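Local atomic coordinates of aldehyde dehydrogenase (PDB entry 4H7N), a protein that probably oxidises aldehydes to the corresponding carboxylic acids with NAD+ as the electron acceptor, as a member of the aldehyde dehydrogenase family. Residues A[47-50]-A[51-55]; A[86-89]-A[90-94]; A[140-143]-A[144-147]; A[171-174]-A[175-178]. All blocks are in the same frame, centred on the assembly; numbering follows the deposited sequence.

Contact 1. Residues A[47-50]-A[51-55]; sequences LGVE and GRITT
Arg52 folds back beneath the first turn of its own helix, its guanidinium lying with one face against the peptide between Gly48 and Val49. Arg52 NH1 comes within 3.5 Å of Gly48 C, and NH2 within 3.6 Å of Val49 N. The chain reaches this place by a bend at its third torsion (chi3 -64°). Arg52 N binds Gly48 O at 3.0 Å, so the same turn is held by main chain and covered by side chain. On another side of the helix, Ile53 lies alongside Val49 and points the same way, CD1 at 4.0 Å from Val49 CG2. Glu50 O is gripped twice by Thr54, whose N (3.0 Å) and OG1 (3.2 Å) arrive from opposite faces of the carbonyl plane. A water closes the opening of the helix, donating a hydrogen bond to Leu47 O and accepting one from Gly51 N. Further out, Leu152 O and Trp44 O hold Arg52 NE and NH1, while Leu106 and Pro103 of helix 82-106 meet Val49 and Ile53. Gly48 has a positive phi (81°), a value that glycine adopts readily, where the chain turns from helix 27-46 into helix 48-64. This is the N-terminal turn of an alpha helix.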
ATOM      1  N   LEU A  47     -14.550 -22.063   0.831  1.00 34.89           N
ATOM      2  CA  LEU A  47     -15.878 -21.969   0.192  1.00 37.53           C
ATOM      3  C   LEU A  47     -15.877 -21.444  -1.225  1.00 34.14           C
ATOM      4  O   LEU A  47     -16.782 -21.721  -1.962  1.00 34.77           O
ATOM      5  CB  LEU A  47     -16.804 -21.032   0.947  1.00 37.51           C
ATOM      6  CG  LEU A  47     -17.647 -21.531   2.087  1.00 42.15           C
ATOM      7  CD1 LEU A  47     -18.670 -20.434   2.382  1.00 41.94           C
ATOM      8  CD2 LEU A  47     -18.332 -22.846   1.816  1.00 45.40           C
ATOM      9  N   GLY A  48     -14.905 -20.613  -1.581  1.00 33.51           N
ATOM     10  CA  GLY A  48     -14.924 -19.945  -2.869  1.00 33.27           C
ATOM     11  C   GLY A  48     -15.811 -18.706  -2.914  1.00 33.71           C
ATOM     12  O   GLY A  48     -16.778 -18.553  -2.142  1.00 31.90           O
ATOM     13  N   VAL A  49     -15.482 -17.810  -3.833  1.00 32.20           N
ATOM     14  CA  VAL A  49     -16.212 -16.559  -3.922  1.00 33.57           C
ATOM     15  C   VAL A  49     -17.722 -16.740  -4.136  1.00 33.00           C
ATOM     16  O   VAL A  49     -18.509 -15.967  -3.610  1.00 31.33           O
ATOM     17  CB  VAL A  49     -15.638 -15.637  -5.021  1.00 33.45           C
ATOM     18  CG1 VAL A  49     -15.832 -16.209  -6.403  1.00 36.75           C
ATOM     19  CG2 VAL A  49     -16.286 -14.263  -4.913  1.00 34.02           C
ATOM     20  N   GLU A  50     -18.129 -17.772  -4.858  1.00 33.98           N
ATOM     21  CA  GLU A  50     -19.567 -17.946  -5.116  1.00 37.25           C
ATOM     22  C   GLU A  50     -20.299 -18.371  -3.841  1.00 36.91           C
ATOM     23  O   GLU A  50     -21.405 -17.922  -3.567  1.00 35.83           O
ATOM     24  CB  GLU A  50     -19.831 -18.934  -6.271  1.00 41.24           C
ATOM     25  CG  GLU A  50     -19.413 -18.445  -7.670  1.00 42.23           C
ATOM     26  CD  GLU A  50     -20.139 -17.169  -8.131  1.00 44.35           C
ATOM     27  OE1 GLU A  50     -21.247 -16.788  -7.632  1.00 45.97           O
ATOM     28  OE2 GLU A  50     -19.591 -16.520  -9.028  1.00 47.12           O
ATOM     29  N   GLY A  51     -19.691 -19.263  -3.080  1.00 37.31           N
ATOM     30  CA  GLY A  51     -20.225 -19.623  -1.771  1.00 36.59           C
ATOM     31  C   GLY A  51     -20.284 -18.411  -0.814  1.00 33.50           C
ATOM     32  O   GLY A  51     -21.246 -18.277  -0.067  1.00 33.36           O
ATOM     33  N   ARG A  52     -19.265 -17.536  -0.842  1.00 31.29           N
ATOM     34  CA  ARG A  52     -19.230 -16.382   0.055  1.00 29.24           C
ATOM     35  C   ARG A  52     -20.318 -15.397  -0.302  1.00 29.57           C
ATOM     36  O   ARG A  52     -20.945 -14.834   0.606  1.00 30.22           O
ATOM     37  CB  ARG A  52     -17.854 -15.690   0.133  1.00 27.38           C
ATOM     38  CG  ARG A  52     -16.823 -16.590   0.771  1.00 28.04           C
ATOM     39  CD  ARG A  52     -15.490 -15.937   1.024  1.00 27.77           C
ATOM     40  NE  ARG A  52     -14.769 -15.510  -0.191  1.00 26.19           N
ATOM     41  CZ  ARG A  52     -13.899 -16.240  -0.876  1.00 27.19           C
ATOM     42  NH1 ARG A  52     -13.589 -17.468  -0.509  1.00 26.72           N
ATOM     43  NH2 ARG A  52     -13.298 -15.696  -1.933  1.00 26.40           N
ATOM     44  N   ILE A  53     -20.541 -15.206  -1.602  1.00 29.52           N
ATOM     45  CA  ILE A  53     -21.657 -14.403  -2.128  1.00 29.48           C
ATOM     46  C   ILE A  53     -22.973 -14.955  -1.630  1.00 30.73           C
ATOM     47  O   ILE A  53     -23.796 -14.205  -1.126  1.00 29.87           O
ATOM     48  CB  ILE A  53     -21.637 -14.311  -3.676  1.00 31.03           C
ATOM     49  CG1 ILE A  53     -20.415 -13.507  -4.126  1.00 30.21           C
ATOM     50  CG2 ILE A  53     -22.885 -13.599  -4.215  1.00 32.19           C
ATOM     51  CD1 ILE A  53     -20.117 -13.602  -5.622  1.00 31.82           C
ATOM     52  N   THR A  54     -23.200 -16.251  -1.754  1.00 32.73           N
ATOM     53  CA  THR A  54     -24.480 -16.803  -1.269  1.00 34.38           C
ATOM     54  C   THR A  54     -24.716 -16.434   0.201  1.00 34.16           C
ATOM     55  O   THR A  54     -25.780 -16.001   0.575  1.00 33.72           O
ATOM     56  CB  THR A  54     -24.513 -18.314  -1.488  1.00 36.09           C
ATOM     57  OG1 THR A  54     -24.454 -18.538  -2.892  1.00 37.07           O
ATOM     58  CG2 THR A  54     -25.797 -18.985  -0.908  1.00 39.30           C
ATOM     59  N   THR A  55     -23.677 -16.595   1.006  1.00 33.76           N
ATOM     60  CA  THR A  55     -23.722 -16.325   2.417  1.00 34.07           C
ATOM     61  C   THR A  55     -24.016 -14.861   2.710  1.00 32.78           C
ATOM     62  O   THR A  55     -24.853 -14.567   3.528  1.00 33.28           O
ATOM     63  CB  THR A  55     -22.363 -16.716   3.035  1.00 33.65           C
ATOM     64  OG1 THR A  55     -22.162 -18.111   2.851  1.00 33.75           O
ATOM     65  CG2 THR A  55     -22.320 -16.468   4.470  1.00 34.96           C
TER
HETATM   66  O   HOH W   1     -17.776 -21.077  -4.345  1.00 42.47           O

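Contact 2. Residues A[86-89]-A[90-94]; sequences LEID and SFLAS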
ATOM      1  N   LEU A  86     -31.034   6.366   4.356  1.00 30.94           N
ATOM      2  CA  LEU A  86     -30.039   6.348   3.277  1.00 32.17           C
ATOM      3  C   LEU A  86     -28.835   5.508   3.614  1.00 29.84           C
ATOM      4  O   LEU A  86     -28.322   4.788   2.750  1.00 29.16           O
ATOM      5  CB  LEU A  86     -29.600   7.771   2.913  1.00 34.11           C
ATOM      6  CG  LEU A  86     -30.722   8.786   2.617  1.00 41.22           C
ATOM      7  CD1 LEU A  86     -30.091  10.040   2.003  1.00 46.19           C
ATOM      8  CD2 LEU A  86     -31.848   8.261   1.711  1.00 46.11           C
ATOM      9  N   GLU A  87     -28.372   5.565   4.863  1.00 28.46           N
ATOM     10  CA  GLU A  87     -27.233   4.715   5.248  1.00 28.94           C
ATOM     11  C   GLU A  87     -27.585   3.279   5.053  1.00 28.79           C
ATOM     12  O   GLU A  87     -26.775   2.495   4.522  1.00 26.05           O
ATOM     13  CB  GLU A  87     -26.857   4.875   6.714  1.00 29.89           C
ATOM     14  CG  GLU A  87     -25.735   5.779   7.005  1.00 30.40           C
ATOM     15  CD  GLU A  87     -25.214   5.662   8.428  1.00 29.80           C
ATOM     16  OE1 GLU A  87     -25.647   6.507   9.221  1.00 29.62           O
ATOM     17  OE2 GLU A  87     -24.335   4.788   8.735  1.00 28.00           O
ATOM     18  N   ILE A  88     -28.786   2.909   5.504  1.00 25.96           N
ATOM     19  CA  ILE A  88     -29.199   1.526   5.373  1.00 27.64           C
ATOM     20  C   ILE A  88     -29.304   1.087   3.895  1.00 28.23           C
ATOM     21  O   ILE A  88     -28.877  -0.001   3.541  1.00 26.71           O
ATOM     22  CB  ILE A  88     -30.485   1.233   6.142  1.00 27.01           C
ATOM     23  CG1 ILE A  88     -30.218   1.355   7.627  1.00 28.06           C
ATOM     24  CG2 ILE A  88     -30.939  -0.176   5.838  1.00 30.16           C
ATOM     25  CD1 ILE A  88     -31.443   1.431   8.545  1.00 27.70           C
ATOM     26  N   ASP A  89     -29.899   1.924   3.061  1.00 30.58           N
ATOM     27  CA  ASP A  89     -30.061   1.629   1.632  1.00 32.86           C
ATOM     28  C   ASP A  89     -28.688   1.485   0.958  1.00 31.84           C
ATOM     29  O   ASP A  89     -28.451   0.568   0.175  1.00 33.36           O
ATOM     30  CB  ASP A  89     -30.858   2.745   0.955  1.00 35.38           C
ATOM     31  CG  ASP A  89     -32.348   2.695   1.305  1.00 40.33           C
ATOM     32  OD1 ASP A  89     -32.863   1.596   1.621  1.00 40.12           O
ATOM     33  OD2 ASP A  89     -33.000   3.773   1.256  1.00 47.71           O
ATOM     34  N   SER A  90     -27.801   2.397   1.295  1.00 31.10           N
ATOM     35  CA  SER A  90     -26.439   2.423   0.776  1.00 30.55           C
ATOM     36  C   SER A  90     -25.614   1.182   1.202  1.00 30.65           C
ATOM     37  O   SER A  90     -24.924   0.537   0.382  1.00 27.03           O
ATOM     38  CB  SER A  90     -25.788   3.730   1.178  1.00 30.92           C
ATOM     39  OG  SER A  90     -24.362   3.628   1.118  1.00 34.82           O
ATOM     40  N   PHE A  91     -25.698   0.805   2.468  1.00 30.29           N
ATOM     41  CA  PHE A  91     -25.143  -0.493   2.939  1.00 29.30           C
ATOM     42  C   PHE A  91     -25.677  -1.700   2.140  1.00 29.08           C
ATOM     43  O   PHE A  91     -24.921  -2.533   1.668  1.00 29.32           O
ATOM     44  CB  PHE A  91     -25.476  -0.683   4.441  1.00 27.87           C
ATOM     45  CG  PHE A  91     -25.151  -2.051   4.990  1.00 28.19           C
ATOM     46  CD1 PHE A  91     -23.911  -2.584   4.860  1.00 30.16           C
ATOM     47  CD2 PHE A  91     -26.088  -2.770   5.656  1.00 31.39           C
ATOM     48  CE1 PHE A  91     -23.609  -3.820   5.390  1.00 28.50           C
ATOM     49  CE2 PHE A  91     -25.808  -3.978   6.201  1.00 29.87           C
ATOM     50  CZ  PHE A  91     -24.552  -4.502   6.078  1.00 29.66           C
ATOM     51  N   LEU A  92     -26.985  -1.798   2.020  1.00 30.50           N
ATOM     52  CA  LEU A  92     -27.586  -2.902   1.274  1.00 31.87           C
ATOM     53  C   LEU A  92     -27.144  -2.947  -0.209  1.00 30.82           C
ATOM     54  O   LEU A  92     -26.859  -4.021  -0.739  1.00 29.99           O
ATOM     55  CB  LEU A  92     -29.107  -2.847   1.362  1.00 34.85           C
ATOM     56  CG  LEU A  92     -29.686  -2.992   2.780  1.00 37.13           C
ATOM     57  CD1 LEU A  92     -31.182  -2.718   2.741  1.00 38.89           C
ATOM     58  CD2 LEU A  92     -29.400  -4.345   3.399  1.00 37.81           C
ATOM     59  N   ALA A  93     -27.065  -1.799  -0.856  1.00 29.69           N
ATOM     60  CA  ALA A  93     -26.618  -1.760  -2.264  1.00 31.15           C
ATOM     61  C   ALA A  93     -25.155  -2.093  -2.369  1.00 29.92           C
ATOM     62  O   ALA A  93     -24.699  -2.649  -3.368  1.00 26.24           O
ATOM     63  CB  ALA A  93     -26.886  -0.409  -2.918  1.00 31.62           C
ATOM     64  N   SER A  94     -24.393  -1.743  -1.342  1.00 27.89           N
ATOM     65  CA  SER A  94     -22.977  -2.056  -1.371  1.00 29.38           C
ATOM     66  C   SER A  94     -22.723  -3.594  -1.270  1.00 27.48           C
ATOM     67  O   SER A  94     -21.824  -4.130  -1.918  1.00 26.60           O
ATOM     68  CB  SER A  94     -22.274  -1.216  -0.300  1.00 33.38           C
ATOM     69  OG  SER A  94     -21.037  -1.769  -0.009  1.00 44.09           O
TER
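Ser90 N, Phe91 N, Leu92 N and Ala93 N bond in succession to the carbonyls of Leu86, Glu87, Ile88 and Asp89, the i to i+4 ladder of a regular alpha helix. The shortest of the four is Ser90 N to Leu86 O at 2.8 Å, and the straightest is Phe91 N to Glu87 O, with an N-H...O angle of 172°. This is an unbroken part of helix 82-106.

Ile88 and Leu92, one turn apart, run side by side in the same direction, with Ile88 CG2 at 4.0 Å from Leu92 CD1. Leu92 CG also comes to 3.2 Å from Ile88 O, so its branch rests on the carbonyl that its own N uses. The pair faces helix 67-78, where Ile88 meets Leu70 and Thr71, and Leu92 reaches on to Lys60 and Leu64 of helix 48-64. Phe91 takes another direction: CG stands anti to the backbone N (chi1 171°), which swings the ring away from residues 86-89 and toward Ile63, Leu140 and Met144, while Ile88 O lies at the ring's edge, near its plane. Phe91 CB stays close to the turn before, 3.4 Å from Glu87 O.

The acidic ends are matched outside the turn. Glu87 forms a salt bridge to Arg80 and accepts a hydrogen bond from Thr141 N; Asp89 forms a salt bridge to Arg67. Buried Glu87 thus has both oxygens engaged, and the adjacent arginine probably helps to keep it ionised, while Arg67 serves both the carboxylate of Asp89 and the apolar flank of Ile88 and Leu92.

Contact 3. Residues A[140-143]-A[144-147]; sequences LTLS and MIDT
Helix 139-144 ends here and the chain turns into helix 147-153, a junction close to the predicted active site: the side chain of Ile145 is about 6 Å from that of Glu232. As the helix gives out, its ladder becomes irregular. Met144 N binds Thr141 O at 3.2 Å, coming from above the carbonyl plane, with only a weak second bond to Leu140 O, and Ile145 N makes another weak bond to Thr141 O.

Ser143 OG sits between its backbone N and carbonyl carbon (chi1 68°), which turns it back to donate to Leu140 O at 2.8 Å. Met144, a selenomethionine, curls round this hydroxyl by bends at chi2 and chi3: CG lies 3.5 Å from Ser143 OG, and CE comes back to 3.5 Å from Ser143 O. An alanine at Ser143 would remove the hydroxyl, and this is likely to cost Leu140 O a hydrogen bond and leave the curled Met144 chain less closely confined. Away from Met144, Leu142 CD2 approaches Ile145 CG2 at 4.3 Å.

Ser143 and Thr147 pack on Val159 of strand 156-161. Asp146 is held by salt bridges to Arg444 and Arg452. A water spans the turn, donating to Leu142 O and, weakly, to Ser143 O, and accepting from Asp146 N at 2.7 Å. The next helix is tied back by its first residue: Thr147 OG1 donates to Ser143 O at 2.7 Å, in the carbonyl plane.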
ATOM      1  N   LEU A 140     -22.979   2.825  10.419  1.00 24.16           N
ATOM      2  CA  LEU A 140     -23.226   1.622   9.662  1.00 25.00           C
ATOM      3  C   LEU A 140     -22.377   1.598   8.424  1.00 24.10           C
ATOM      4  O   LEU A 140     -21.566   0.669   8.229  1.00 24.23           O
ATOM      5  CB  LEU A 140     -24.709   1.466   9.311  1.00 25.76           C
ATOM      6  CG  LEU A 140     -25.013   0.303   8.395  1.00 28.11           C
ATOM      7  CD1 LEU A 140     -24.752  -1.015   9.102  1.00 27.04           C
ATOM      8  CD2 LEU A 140     -26.450   0.366   7.865  1.00 28.49           C
ATOM      9  N   THR A 141     -22.466   2.624   7.598  1.00 25.48           N
ATOM     10  CA  THR A 141     -21.789   2.518   6.298  1.00 24.83           C
ATOM     11  C   THR A 141     -20.280   2.478   6.470  1.00 25.87           C
ATOM     12  O   THR A 141     -19.604   1.732   5.742  1.00 24.04           O
ATOM     13  CB  THR A 141     -22.187   3.606   5.305  1.00 29.13           C
ATOM     14  OG1 THR A 141     -22.158   4.840   5.969  1.00 30.69           O
ATOM     15  CG2 THR A 141     -23.651   3.422   4.797  1.00 31.21           C
ATOM     16  N   LEU A 142     -19.743   3.257   7.396  1.00 25.15           N
ATOM     17  CA  LEU A 142     -18.295   3.257   7.559  1.00 27.11           C
ATOM     18  C   LEU A 142     -17.736   2.029   8.318  1.00 25.40           C
ATOM     19  O   LEU A 142     -16.561   1.756   8.216  1.00 24.58           O
ATOM     20  CB  LEU A 142     -17.817   4.608   8.138  1.00 28.25           C
ATOM     21  CG  LEU A 142     -18.117   5.788   7.186  1.00 30.18           C
ATOM     22  CD1 LEU A 142     -17.713   7.153   7.714  1.00 30.66           C
ATOM     23  CD2 LEU A 142     -17.462   5.636   5.811  1.00 33.32           C
ATOM     24  N   SER A 143     -18.564   1.299   9.082  1.00 24.45           N
ATOM     25  CA  SER A 143     -18.142   0.045   9.646  1.00 24.41           C
ATOM     26  C   SER A 143     -18.065  -1.040   8.562  1.00 25.25           C
ATOM     27  O   SER A 143     -17.318  -2.014   8.725  1.00 26.88           O
ATOM     28  CB  SER A 143     -19.054  -0.419  10.788  1.00 23.82           C
ATOM     29  OG  SER A 143     -20.349  -0.780  10.329  1.00 26.03           O
HETATM   30  N   MSE A 144     -18.802  -0.847   7.470  1.00 24.54           N
HETATM   31  CA  MSE A 144     -18.991  -1.897   6.488  1.00 24.82           C
HETATM   32  C   MSE A 144     -18.313  -1.656   5.169  1.00 23.89           C
HETATM   33  O   MSE A 144     -18.210  -2.567   4.366  1.00 22.04           O
HETATM   34  CB  MSE A 144     -20.504  -2.043   6.239  1.00 25.98           C
HETATM   35  CG  MSE A 144     -21.214  -2.649   7.450  1.00 26.79           C
HETATM   36 SE   MSE A 144     -20.700  -4.518   7.798  0.85 28.61          SE
HETATM   37  CE  MSE A 144     -19.847  -4.313   9.476  1.00 24.00           C
ATOM     38  N   ILE A 145     -17.880  -0.432   4.913  1.00 24.96           N
ATOM     39  CA  ILE A 145     -17.292  -0.075   3.643  1.00 24.76           C
ATOM     40  C   ILE A 145     -16.063  -0.892   3.296  1.00 25.55           C
ATOM     41  O   ILE A 145     -15.900  -1.251   2.154  1.00 24.36           O
ATOM     42  CB  ILE A 145     -17.006   1.467   3.560  1.00 28.03           C
ATOM     43  CG1 ILE A 145     -16.777   1.893   2.114  1.00 32.95           C
ATOM     44  CG2 ILE A 145     -15.846   1.914   4.442  1.00 28.76           C
ATOM     45  CD1 ILE A 145     -16.730   3.400   1.916  1.00 36.21           C
ATOM     46  N   ASP A 146     -15.185  -1.189   4.269  1.00 23.82           N
ATOM     47  CA  ASP A 146     -14.043  -2.049   4.031  1.00 23.89           C
ATOM     48  C   ASP A 146     -14.407  -3.524   4.325  1.00 22.49           C
ATOM     49  O   ASP A 146     -13.967  -4.436   3.674  1.00 21.67           O
ATOM     50  CB  ASP A 146     -12.852  -1.605   4.905  1.00 26.92           C
ATOM     51  CG  ASP A 146     -12.340  -0.165   4.560  1.00 30.34           C
ATOM     52  OD1 ASP A 146     -12.075   0.132   3.384  1.00 33.58           O
ATOM     53  OD2 ASP A 146     -12.217   0.642   5.483  1.00 38.30           O
ATOM     54  N   THR A 147     -15.255  -3.741   5.309  1.00 20.83           N
ATOM     55  CA  THR A 147     -15.567  -5.094   5.786  1.00 20.16           C
ATOM     56  C   THR A 147     -16.102  -5.977   4.675  1.00 20.43           C
ATOM     57  O   THR A 147     -15.712  -7.155   4.528  1.00 21.49           O
ATOM     58  CB  THR A 147     -16.566  -5.002   6.965  1.00 20.42           C
ATOM     59  OG1 THR A 147     -16.000  -4.227   8.033  1.00 19.69           O
ATOM     60  CG2 THR A 147     -16.989  -6.370   7.509  1.00 20.95           C
TER
HETATM   61  O   HOH W   2     -15.224  -0.924   6.963  1.00 25.70           O

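Contact 4. Residues A[171-174]-A[175-178]; sequences PLLM and ALNT
Leu173 and Leu176 meet through their outer methyls, CD1 to CD2 at 4.2 Å, but the tight packing lies on the buried flank. There Leu176 CB lies 3.3 Å from Leu172 O, and Ala175 CB 3.5 Å from the same oxygen, which also receives the 2.8 Å bond from Leu176 N. Trp59 and Ile63 of helix 48-64 close over Ala175, and Leu186 and Phe188 of strand 186-188 take up Leu176.

The outer flank is looser. Met174, a selenomethionine, is exposed, its chain running outward until the bend at chi3, and Leu173 is exposed too. Asn177 lies aslant over Leu173: its amide passes the leucine branch, ND2 at 3.8 Å from CD1, with CG beside the backbone N (chi1 -75°) bringing the group back over the preceding turn. A glycine in place of Asn177 would remove this amide and would probably leave the Leu173 branch uncovered on that side and freer to turn. The main chain still holds, Asn177 N bonding Leu173 O at 3.0 Å.

Beyond it, Thr178 folds back so that both its N and OG1 reach Ala175 O, the hydroxyl at 2.7 Å. Close on the inner flank and looser on the outer one, residues 171-176 belong to the helix of a beta-alpha-beta unit, and Asn177 and Thr178 lead the chain out of it; helix 169-176 links strands 156-161 and 186-188.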
ATOM      1  N   PRO A 171     -28.561  -5.344  16.112  1.00 28.37           N
ATOM      2  CA  PRO A 171     -29.377  -6.008  15.076  1.00 29.03           C
ATOM      3  C   PRO A 171     -28.546  -6.689  13.961  1.00 27.96           C
ATOM      4  O   PRO A 171     -28.937  -7.761  13.487  1.00 28.36           O
ATOM      5  CB  PRO A 171     -30.306  -4.906  14.586  1.00 29.54           C
ATOM      6  CG  PRO A 171     -29.665  -3.638  14.984  1.00 31.21           C
ATOM      7  CD  PRO A 171     -28.897  -3.924  16.254  1.00 30.24           C
ATOM      8  N   LEU A 172     -27.374  -6.156  13.612  1.00 26.84           N
ATOM      9  CA  LEU A 172     -26.533  -6.831  12.648  1.00 27.22           C
ATOM     10  C   LEU A 172     -26.129  -8.217  13.156  1.00 28.62           C
ATOM     11  O   LEU A 172     -26.150  -9.201  12.398  1.00 27.75           O
ATOM     12  CB  LEU A 172     -25.271  -6.043  12.339  1.00 25.14           C
ATOM     13  CG  LEU A 172     -25.442  -4.748  11.559  1.00 25.91           C
ATOM     14  CD1 LEU A 172     -24.081  -4.166  11.198  1.00 25.53           C
ATOM     15  CD2 LEU A 172     -26.279  -4.948  10.269  1.00 25.98           C
ATOM     16  N   LEU A 173     -25.736  -8.262  14.430  1.00 28.56           N
ATOM     17  CA  LEU A 173     -25.274  -9.470  15.074  1.00 31.33           C
ATOM     18  C   LEU A 173     -26.397 -10.505  15.160  1.00 31.05           C
ATOM     19  O   LEU A 173     -26.217 -11.712  14.899  1.00 31.88           O
ATOM     20  CB  LEU A 173     -24.661  -9.113  16.441  1.00 32.98           C
ATOM     21  CG  LEU A 173     -24.214 -10.239  17.355  1.00 35.70           C
ATOM     22  CD1 LEU A 173     -23.172 -11.090  16.650  1.00 35.77           C
ATOM     23  CD2 LEU A 173     -23.713  -9.714  18.701  1.00 36.22           C
HETATM   24  N   MSE A 174     -27.584 -10.043  15.477  1.00 31.08           N
HETATM   25  CA  MSE A 174     -28.719 -10.929  15.516  1.00 32.05           C
HETATM   26  C   MSE A 174     -28.958 -11.530  14.143  1.00 31.92           C
HETATM   27  O   MSE A 174     -29.322 -12.704  14.026  1.00 33.01           O
HETATM   28  CB  MSE A 174     -29.929 -10.157  16.036  1.00 33.05           C
HETATM   29  CG  MSE A 174     -31.253 -10.845  15.761  1.00 36.58           C
HETATM   30 SE   MSE A 174     -32.771  -9.963  16.695  0.80 38.45          SE
HETATM   31  CE  MSE A 174     -32.836  -8.185  15.825  1.00 39.06           C
ATOM     32  N   ALA A 175     -28.775 -10.758  13.069  1.00 30.17           N
ATOM     33  CA  ALA A 175     -28.991 -11.319  11.715  1.00 30.36           C
ATOM     34  C   ALA A 175     -27.882 -12.288  11.381  1.00 30.75           C
ATOM     35  O   ALA A 175     -28.093 -13.337  10.739  1.00 31.67           O
ATOM     36  CB  ALA A 175     -29.043 -10.210  10.680  1.00 29.94           C
ATOM     37  N   LEU A 176     -26.681 -11.897  11.788  1.00 31.63           N
ATOM     38  CA  LEU A 176     -25.453 -12.642  11.508  1.00 31.80           C
ATOM     39  C   LEU A 176     -25.530 -14.069  12.067  1.00 34.61           C
ATOM     40  O   LEU A 176     -25.111 -15.036  11.406  1.00 37.60           O
ATOM     41  CB  LEU A 176     -24.257 -11.899  12.091  1.00 30.98           C
ATOM     42  CG  LEU A 176     -22.898 -12.576  12.048  1.00 32.16           C
ATOM     43  CD1 LEU A 176     -22.513 -12.847  10.602  1.00 31.74           C
ATOM     44  CD2 LEU A 176     -21.858 -11.736  12.724  1.00 32.43           C
ATOM     45  N   ASN A 177     -26.078 -14.206  13.268  1.00 36.30           N
ATOM     46  CA  ASN A 177     -26.081 -15.490  13.941  1.00 37.50           C
ATOM     47  C   ASN A 177     -27.029 -16.487  13.322  1.00 38.46           C
ATOM     48  O   ASN A 177     -27.026 -17.614  13.736  1.00 40.28           O
ATOM     49  CB  ASN A 177     -26.398 -15.338  15.431  1.00 39.68           C
ATOM     50  CG  ASN A 177     -25.230 -14.779  16.230  1.00 39.98           C
ATOM     51  OD1 ASN A 177     -24.063 -15.018  15.916  1.00 39.47           O
ATOM     52  ND2 ASN A 177     -25.548 -14.052  17.281  1.00 38.51           N
ATOM     53  N   THR A 178     -27.851 -16.088  12.359  1.00 37.43           N
ATOM     54  CA  THR A 178     -28.651 -17.036  11.592  1.00 37.65           C
ATOM     55  C   THR A 178     -27.930 -17.562  10.345  1.00 37.24           C
ATOM     56  O   THR A 178     -28.471 -18.408   9.630  1.00 37.64           O
ATOM     57  CB  THR A 178     -29.989 -16.395  11.113  1.00 39.00           C
ATOM     58  OG1 THR A 178     -29.691 -15.391  10.147  1.00 38.91           O
ATOM     59  CG2 THR A 178     -30.727 -15.718  12.259  1.00 38.56           C
TER

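Overall arrangement
The four contacts follow one another along the chain in series; none nests in or crosses another, and each closes only a helical turn or the bend after it. Contact 1 opens helix 48-64 at the periphery and touches none of the others, its nearest atoms being about 7 Å from contact 4. Contact 2, within helix 82-106, meets contact 3 at the following helix, 139-144, their centres about 10 Å apart. Contact 4, on helix 169-176, reaches both through Leu172, which touches Phe91 of contact 2 and Leu140 of contact 3. Contacts 2, 3 and 4 thereby join three helices beside the sheet containing strands 156-161 and 186-188, with helix 48-64 packing against 82-106 and 169-176.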